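Side-chain contacts in glycoside Hydrolase Family 43_12 (Metagenome, PDB 7JVH), which probably hydrolyses glycosidic bonds in plant polysaccharides such as arabinoxylan, as a gut-metagenome member of glycoside hydrolase family 43, subfamily 12: residues C254-T259 against S264-K269; M338-W343 against V349-L354. All blocks are in the same frame, centred on the assembly; numbering follows the deposited sequence.

Contact 1. Residues C254-T259 against S264-K269; sequences CAEGGT and SEVIFK
C254 and V266 form an antiparallel hydrogen-bonded pair in the hairpin of strands 249-255 and 265-270, the two inner strands of a four-stranded blade of the five-bladed beta-propeller of family 43. The tight part runs from this pair through A255 and E265 to E256, whose N donates to S264 O at 3.1 Å. V266 N gives C254 O a nearly straight bond of 2.9 Å, and C254 N returns one to V266 O. On the face shared by A255 and E265, the bend of E265 at chi2 (83°) folds its carboxylate back over the C254-A255 peptide, bringing OE1 within 3.3 Å of A255 CA; OE1 is itself held by the backbone N of A305. On the face of C254 and V266, CB of C254 lies 4.2 Å from CG2 of V266, and the extended side chain of E256 crosses V266 at about a right angle while OE1 of E256 bonds to T229 N. Beyond E256 the strands part. G257 and G258 turn away through partly exposed loop, and T259 N bonds to a glycerol probably left from crystallisation. Where the pairing ends, OG of S264 donates to E256 O at 2.8 Å, reaching it from above the carbonyl plane.

Contact 2. Residues M338-W343 against V349-L354; sequences MLPVDW and VFENGL
V341 and F350 form an antiparallel non-hydrogen-bonded pair with CA atoms 4.6 Å apart, flanked by the hydrogen-bonded pair D342-V349, which exchanges two backbone bonds, and by a 2.9 Å bond from E351 N to P340 O. V341 CG2 sits over the middle of the F350 ring, 4.0 Å from its centroid and 11° off the ring normal, a CH-pi contact. L339 CB reaches the same ring at its edge, 4.1 Å from F350 CD2, while both methyls of L339 lean toward the turn: L339 CD2 approaches E351 O and L339 CD1 packs 3.8 Å from G353 CA. L307 touches both V341 and F350, carrying this apolar face onto strand 300-308. The partly exposed side differs. With CG anti to its carbonyl carbon (chi1 -78°), E351 extends across P340 at about a right angle, and its OE1 lies 3.4 Å from P340 CB. OE2 of E351 approaches D342 CB, whereas OD1 of D342 bonds to S344 OG. Beyond the pairing, G353 N bonds back to F350 O and closes a type II beta turn, with N352 at positive phi (64°). The arrangement is that of a beta hairpin whose short second strand forms the outer edge of a four-stranded propeller blade.

Contacts 1 and 2 belong to successive four-stranded antiparallel blades, their centres 14 Å apart and their nearest atoms about 5 Å apart without touching. Contact 1 joins the two middle strands of its blade and all its touching residues are buried; contact 2 joins the third strand to the short edge strand and is only partly buried. Their chemistry follows: in contact 1 polar side chains are buried against backbone and find bonding partners, whereas contact 2 places an aromatic-aliphatic cluster on the face of V341 and F350 and acidic side chains on its partly exposed face. Strand 300-308 relates them, since A305, whose backbone holds E265, also meets the side chain of F350.

Contact 1. Residues C254-T259 against S264-K269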
ATOM      1  N   CYS A 254      14.069  -4.658 -13.915  1.00 50.63           N
ATOM      2  CA  CYS A 254      12.728  -5.219 -13.862  1.00 49.93           C
ATOM      3  C   CYS A 254      12.583  -6.175 -12.703  1.00 48.26           C
ATOM      4  O   CYS A 254      13.558  -6.782 -12.273  1.00 55.42           O
ATOM      5  CB  CYS A 254      12.433  -5.994 -15.155  1.00 59.03           C
ATOM      6  SG  CYS A 254      12.630  -5.047 -16.675  1.00 63.75           S
ATOM      7  N   ALA A 255      11.353  -6.301 -12.204  1.00 40.07           N
ATOM      8  CA  ALA A 255      10.961  -7.400 -11.334  1.00 39.40           C
ATOM      9  C   ALA A 255      10.718  -8.628 -12.209  1.00 41.95           C
ATOM     10  O   ALA A 255      10.249  -8.487 -13.345  1.00 44.43           O
ATOM     11  CB  ALA A 255       9.708  -7.039 -10.539  1.00 38.67           C
ATOM     12  N   GLU A 256      11.042  -9.816 -11.676  1.00 43.08           N
ATOM     13  CA  GLU A 256      10.858 -11.098 -12.375  1.00 44.30           C
ATOM     14  C   GLU A 256      10.532 -12.201 -11.367  1.00 48.41           C
ATOM     15  O   GLU A 256      11.079 -12.222 -10.269  1.00 56.44           O
ATOM     16  CB  GLU A 256      12.115 -11.470 -13.175  1.00 47.33           C
ATOM     17  CG  GLU A 256      12.053 -12.823 -13.876  1.00 47.89           C
ATOM     18  CD  GLU A 256      13.343 -13.209 -14.577  1.00 56.21           C
ATOM     19  OE1 GLU A 256      13.764 -12.508 -15.524  1.00 76.87           O
ATOM     20  OE2 GLU A 256      13.931 -14.238 -14.202  1.00 62.07           O
ATOM     21  N   GLY A 257       9.627 -13.103 -11.759  1.00 53.20           N
ATOM     22  CA  GLY A 257       9.184 -14.214 -10.941  1.00 48.38           C
ATOM     23  C   GLY A 257       7.832 -14.105 -10.246  1.00 53.00           C
ATOM     24  O   GLY A 257       7.395 -15.065  -9.614  1.00 51.11           O
ATOM     25  N   GLY A 258       7.169 -12.953 -10.342  1.00 47.29           N
ATOM     26  CA  GLY A 258       5.873 -12.761  -9.703  1.00 45.83           C
ATOM     27  C   GLY A 258       6.010 -12.127  -8.340  1.00 55.83           C
ATOM     28  O   GLY A 258       7.096 -12.188  -7.754  1.00 63.27           O
ATOM     29  N   THR A 259       4.958 -11.451  -7.860  1.00 61.28           N
ATOM     30  CA  THR A 259       5.047 -10.715  -6.604  1.00 63.84           C
ATOM     31  C   THR A 259       4.841 -11.621  -5.379  1.00 64.66           C
ATOM     32  O   THR A 259       4.677 -11.097  -4.248  1.00 78.29           O
ATOM     33  CB  THR A 259       4.074  -9.497  -6.514  1.00 68.77           C
ATOM     34  OG1 THR A 259       4.028  -8.801  -7.750  1.00 77.42           O
ATOM     35  CG2 THR A 259       4.594  -8.552  -5.419  1.00 54.62           C
ATOM     36  N   SER A 264      11.898 -11.303  -7.448  1.00 48.27           N
ATOM     37  CA  SER A 264      13.308 -10.941  -7.590  1.00 48.98           C
ATOM     38  C   SER A 264      13.393  -9.684  -8.419  1.00 54.60           C
ATOM     39  O   SER A 264      12.396  -9.220  -8.940  1.00 69.86           O
ATOM     40  CB  SER A 264      14.084 -12.045  -8.298  1.00 39.00           C
ATOM     41  OG  SER A 264      13.803 -11.965  -9.662  1.00 63.94           O
ATOM     42  N   GLU A 265      14.598  -9.134  -8.541  1.00 54.33           N
ATOM     43  CA  GLU A 265      14.869  -8.019  -9.429  1.00 39.52           C
ATOM     44  C   GLU A 265      16.087  -8.373 -10.259  1.00 46.42           C
ATOM     45  O   GLU A 265      17.057  -8.919  -9.741  1.00 48.51           O
ATOM     46  CB  GLU A 265      15.118  -6.738  -8.657  1.00 45.36           C
ATOM     47  CG  GLU A 265      15.001  -5.496  -9.524  1.00 42.79           C
ATOM     48  CD  GLU A 265      13.581  -5.019  -9.719  1.00 59.34           C
ATOM     49  OE1 GLU A 265      12.632  -5.622  -9.139  1.00 59.24           O
ATOM     50  OE2 GLU A 265      13.416  -4.019 -10.435  1.00 59.00           O
ATOM     51  N   VAL A 266      16.009  -8.051 -11.555  1.00 40.99           N
ATOM     52  CA  VAL A 266      17.013  -8.380 -12.535  1.00 45.32           C
ATOM     53  C   VAL A 266      17.407  -7.090 -13.245  1.00 52.53           C
ATOM     54  O   VAL A 266      16.704  -6.086 -13.130  1.00 59.90           O
ATOM     55  CB  VAL A 266      16.510  -9.444 -13.520  1.00 45.93           C
ATOM     56  CG1 VAL A 266      16.097 -10.695 -12.776  1.00 44.82           C
ATOM     57  CG2 VAL A 266      15.349  -8.923 -14.356  1.00 47.73           C
ATOM     58  N   ILE A 267      18.535  -7.126 -13.966  1.00 43.41           N
ATOM     59  CA  ILE A 267      19.119  -5.927 -14.558  1.00 50.78           C
ATOM     60  C   ILE A 267      19.709  -6.229 -15.945  1.00 59.54           C
ATOM     61  O   ILE A 267      20.405  -7.242 -16.130  1.00 61.21           O
ATOM     62  CB  ILE A 267      20.216  -5.323 -13.650  1.00 44.10           C
ATOM     63  CG1 ILE A 267      20.670  -3.950 -14.166  1.00 52.79           C
ATOM     64  CG2 ILE A 267      21.416  -6.263 -13.536  1.00 44.45           C
ATOM     65  CD1 ILE A 267      19.689  -2.827 -13.905  1.00 54.03           C
ATOM     66  N   PHE A 268      19.427  -5.322 -16.890  1.00 57.58           N
ATOM     67  CA  PHE A 268      19.840  -5.391 -18.282  1.00 54.70           C
ATOM     68  C   PHE A 268      20.540  -4.085 -18.620  1.00 54.88           C
ATOM     69  O   PHE A 268      20.236  -3.053 -18.017  1.00 61.54           O
ATOM     70  CB  PHE A 268      18.606  -5.468 -19.193  1.00 54.96           C
ATOM     71  CG  PHE A 268      17.773  -6.707 -19.017  1.00 51.17           C
ATOM     72  CD1 PHE A 268      16.758  -6.760 -18.069  1.00 45.78           C
ATOM     73  CD2 PHE A 268      17.990  -7.819 -19.827  1.00 61.17           C
ATOM     74  CE1 PHE A 268      15.995  -7.895 -17.923  1.00 45.36           C
ATOM     75  CE2 PHE A 268      17.219  -8.963 -19.670  1.00 55.95           C
ATOM     76  CZ  PHE A 268      16.212  -8.994 -18.726  1.00 46.09           C
ATOM     77  N   LYS A 269      21.438  -4.114 -19.609  1.00 49.19           N
ATOM     78  CA  LYS A 269      22.018  -2.884 -20.157  1.00 60.38           C
ATOM     79  C   LYS A 269      22.060  -2.863 -21.697  1.00 63.12           C
ATOM     80  O   LYS A 269      22.029  -3.913 -22.340  1.00 69.22           O
ATOM     81  CB  LYS A 269      23.411  -2.627 -19.559  1.00 62.49           C
ATOM     82  CG  LYS A 269      24.550  -3.418 -20.181  1.00 62.94           C
ATOM     83  CD  LYS A 269      25.868  -3.161 -19.458  1.00 55.95           C
ATOM     84  CE  LYS A 269      26.997  -3.998 -20.039  1.00 59.63           C
ATOM     85  NZ  LYS A 269      27.678  -3.321 -21.189  1.00 59.50           N
TER

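Contact 2. Residues M338-W343 against V349-L354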
HETATM    1  N   MSE A 338      14.097  -0.933   2.169  1.00 49.47           N
HETATM    2  CA  MSE A 338      15.188  -0.177   1.519  1.00 43.04           C
HETATM    3  C   MSE A 338      16.509  -0.896   1.743  1.00 73.65           C
HETATM    4  O   MSE A 338      16.573  -1.710   2.652  1.00 73.41           O
HETATM    5  CB  MSE A 338      15.254   1.273   1.979  1.00 48.29           C
HETATM    6  CG  MSE A 338      15.824   2.171   0.923  1.00 62.05           C
HETATM    7 SE   MSE A 338      16.206   3.924   1.570  1.00 71.56          SE
HETATM    8  CE  MSE A 338      15.154   5.339   0.845  1.00 74.32           C
ATOM      9  N   LEU A 339      17.492  -0.615   0.892  1.00 63.87           N
ATOM     10  CA  LEU A 339      18.845  -1.214   0.951  1.00 53.75           C
ATOM     11  C   LEU A 339      19.814  -0.248   0.268  1.00 54.95           C
ATOM     12  O   LEU A 339      19.381   0.486  -0.607  1.00 59.84           O
ATOM     13  CB  LEU A 339      18.826  -2.534   0.186  1.00 50.13           C
ATOM     14  CG  LEU A 339      18.470  -3.787   0.971  1.00 51.66           C
ATOM     15  CD1 LEU A 339      18.705  -5.020   0.131  1.00 40.44           C
ATOM     16  CD2 LEU A 339      19.271  -3.869   2.245  1.00 38.66           C
ATOM     17  N   PRO A 340      21.103  -0.199   0.644  1.00 57.28           N
ATOM     18  CA  PRO A 340      22.056   0.671  -0.015  1.00 61.39           C
ATOM     19  C   PRO A 340      22.434   0.011  -1.346  1.00 55.84           C
ATOM     20  O   PRO A 340      22.424  -1.178  -1.421  1.00 53.90           O
ATOM     21  CB  PRO A 340      23.257   0.674   0.936  1.00 42.32           C
ATOM     22  CG  PRO A 340      22.754   0.029   2.186  1.00 48.96           C
ATOM     23  CD  PRO A 340      21.712  -0.949   1.718  1.00 53.93           C
ATOM     24  N   VAL A 341      22.763   0.805  -2.357  1.00 47.08           N
ATOM     25  CA  VAL A 341      23.114   0.196  -3.669  1.00 52.32           C
ATOM     26  C   VAL A 341      24.490   0.678  -4.129  1.00 50.56           C
ATOM     27  O   VAL A 341      24.666   1.865  -4.262  1.00 64.46           O
ATOM     28  CB  VAL A 341      22.031   0.510  -4.718  1.00 54.25           C
ATOM     29  CG1 VAL A 341      22.501   0.201  -6.127  1.00 51.24           C
ATOM     30  CG2 VAL A 341      20.741  -0.224  -4.421  1.00 41.44           C
ATOM     31  N   ASP A 342      25.432  -0.233  -4.338  1.00 45.73           N
ATOM     32  CA  ASP A 342      26.728   0.152  -4.880  1.00 55.78           C
ATOM     33  C   ASP A 342      26.636   0.142  -6.410  1.00 60.98           C
ATOM     34  O   ASP A 342      26.325  -0.885  -7.008  1.00 60.38           O
ATOM     35  CB  ASP A 342      27.825  -0.808  -4.408  1.00 51.87           C
ATOM     36  CG  ASP A 342      29.199  -0.467  -4.965  1.00 60.50           C
ATOM     37  OD1 ASP A 342      29.334   0.418  -5.827  1.00 58.95           O
ATOM     38  OD2 ASP A 342      30.171  -1.101  -4.541  1.00 66.74           O
ATOM     39  N   TRP A 343      26.901   1.302  -7.021  1.00 60.28           N
ATOM     40  CA  TRP A 343      26.936   1.434  -8.465  1.00 60.70           C
ATOM     41  C   TRP A 343      28.217   2.119  -8.931  1.00 55.88           C
ATOM     42  O   TRP A 343      28.196   2.940  -9.826  1.00 62.20           O
ATOM     43  CB  TRP A 343      25.693   2.178  -8.976  1.00 61.89           C
ATOM     44  CG  TRP A 343      25.294   1.771 -10.364  1.00 61.19           C
ATOM     45  CD1 TRP A 343      26.049   1.057 -11.262  1.00 70.24           C
ATOM     46  CD2 TRP A 343      24.055   2.064 -11.027  1.00 58.87           C
ATOM     47  NE1 TRP A 343      25.350   0.879 -12.434  1.00 75.55           N
ATOM     48  CE2 TRP A 343      24.123   1.489 -12.319  1.00 65.05           C
ATOM     49  CE3 TRP A 343      22.903   2.759 -10.663  1.00 53.13           C
ATOM     50  CZ2 TRP A 343      23.079   1.586 -13.234  1.00 61.37           C
ATOM     51  CZ3 TRP A 343      21.857   2.851 -11.578  1.00 56.89           C
ATOM     52  CH2 TRP A 343      21.962   2.287 -12.857  1.00 56.63           C
ATOM     53  N   VAL A 349      24.592  -3.179  -7.529  1.00 52.84           N
ATOM     54  CA  VAL A 349      24.568  -4.255  -6.554  1.00 58.90           C
ATOM     55  C   VAL A 349      23.749  -3.745  -5.381  1.00 62.17           C
ATOM     56  O   VAL A 349      24.047  -2.690  -4.833  1.00 56.78           O
ATOM     57  CB  VAL A 349      25.984  -4.565  -6.035  1.00 52.68           C
ATOM     58  CG1 VAL A 349      25.947  -5.477  -4.810  1.00 43.28           C
ATOM     59  CG2 VAL A 349      26.848  -5.158  -7.141  1.00 47.13           C
ATOM     60  N   PHE A 350      22.773  -4.557  -4.970  1.00 55.40           N
ATOM     61  CA  PHE A 350      21.949  -4.289  -3.765  1.00 48.34           C
ATOM     62  C   PHE A 350      22.762  -4.833  -2.598  1.00 46.61           C
ATOM     63  O   PHE A 350      22.939  -6.036  -2.559  1.00 50.31           O
ATOM     64  CB  PHE A 350      20.612  -5.027  -3.862  1.00 49.90           C
ATOM     65  CG  PHE A 350      19.514  -4.255  -4.539  1.00 59.55           C
ATOM     66  CD1 PHE A 350      19.430  -4.202  -5.914  1.00 56.08           C
ATOM     67  CD2 PHE A 350      18.574  -3.563  -3.805  1.00 60.85           C
ATOM     68  CE1 PHE A 350      18.437  -3.472  -6.536  1.00 60.48           C
ATOM     69  CE2 PHE A 350      17.583  -2.831  -4.428  1.00 59.86           C
ATOM     70  CZ  PHE A 350      17.514  -2.790  -5.793  1.00 58.52           C
ATOM     71  N   GLU A 351      23.269  -3.968  -1.724  1.00 42.22           N
ATOM     72  CA  GLU A 351      24.127  -4.444  -0.610  1.00 41.55           C
ATOM     73  C   GLU A 351      23.350  -5.442   0.254  1.00 49.97           C
ATOM     74  O   GLU A 351      22.373  -5.055   0.862  1.00 47.85           O
ATOM     75  CB  GLU A 351      24.772  -3.256   0.103  1.00 45.35           C
ATOM     76  CG  GLU A 351      25.944  -2.687  -0.670  1.00 58.27           C
ATOM     77  CD  GLU A 351      26.602  -1.442  -0.116  1.00 66.87           C
ATOM     78  OE1 GLU A 351      26.233  -1.016   0.969  1.00 66.69           O
ATOM     79  OE2 GLU A 351      27.482  -0.909  -0.778  1.00 62.06           O
ATOM     80  N   ASN A 352      23.789  -6.697   0.235  1.00 50.32           N
ATOM     81  CA  ASN A 352      23.182  -7.854   0.939  1.00 45.62           C
ATOM     82  C   ASN A 352      21.775  -8.132   0.403  1.00 52.25           C
ATOM     83  O   ASN A 352      20.962  -8.608   1.163  1.00 54.08           O
ATOM     84  CB  ASN A 352      23.187  -7.713   2.459  1.00 51.56           C
ATOM     85  CG  ASN A 352      24.502  -7.240   3.020  1.00 51.35           C
ATOM     86  OD1 ASN A 352      25.456  -7.991   3.073  1.00 57.84           O
ATOM     87  ND2 ASN A 352      24.545  -6.006   3.471  1.00 51.12           N
ATOM     88  N   GLY A 353      21.520  -7.872  -0.876  1.00 57.48           N
ATOM     89  CA  GLY A 353      20.189  -8.107  -1.452  1.00 55.47           C
ATOM     90  C   GLY A 353      19.998  -9.561  -1.808  1.00 48.71           C
ATOM     91  O   GLY A 353      18.941  -9.908  -2.256  1.00 59.75           O
ATOM     92  N   LEU A 354      21.020 -10.370  -1.606  1.00 42.43           N
ATOM     93  CA  LEU A 354      20.963 -11.805  -1.894  1.00 39.77           C
ATOM     94  C   LEU A 354      21.263 -12.717  -0.681  1.00 45.43           C
ATOM     95  O   LEU A 354      21.383 -13.933  -0.830  1.00 55.27           O
ATOM     96  CB  LEU A 354      21.940 -12.131  -3.049  1.00 40.54           C
ATOM     97  CG  LEU A 354      21.712 -11.339  -4.347  1.00 40.63           C
ATOM     98  CD1 LEU A 354      22.884 -11.438  -5.301  1.00 53.15           C
ATOM     99  CD2 LEU A 354      20.441 -11.828  -5.040  1.00 42.89           C
TER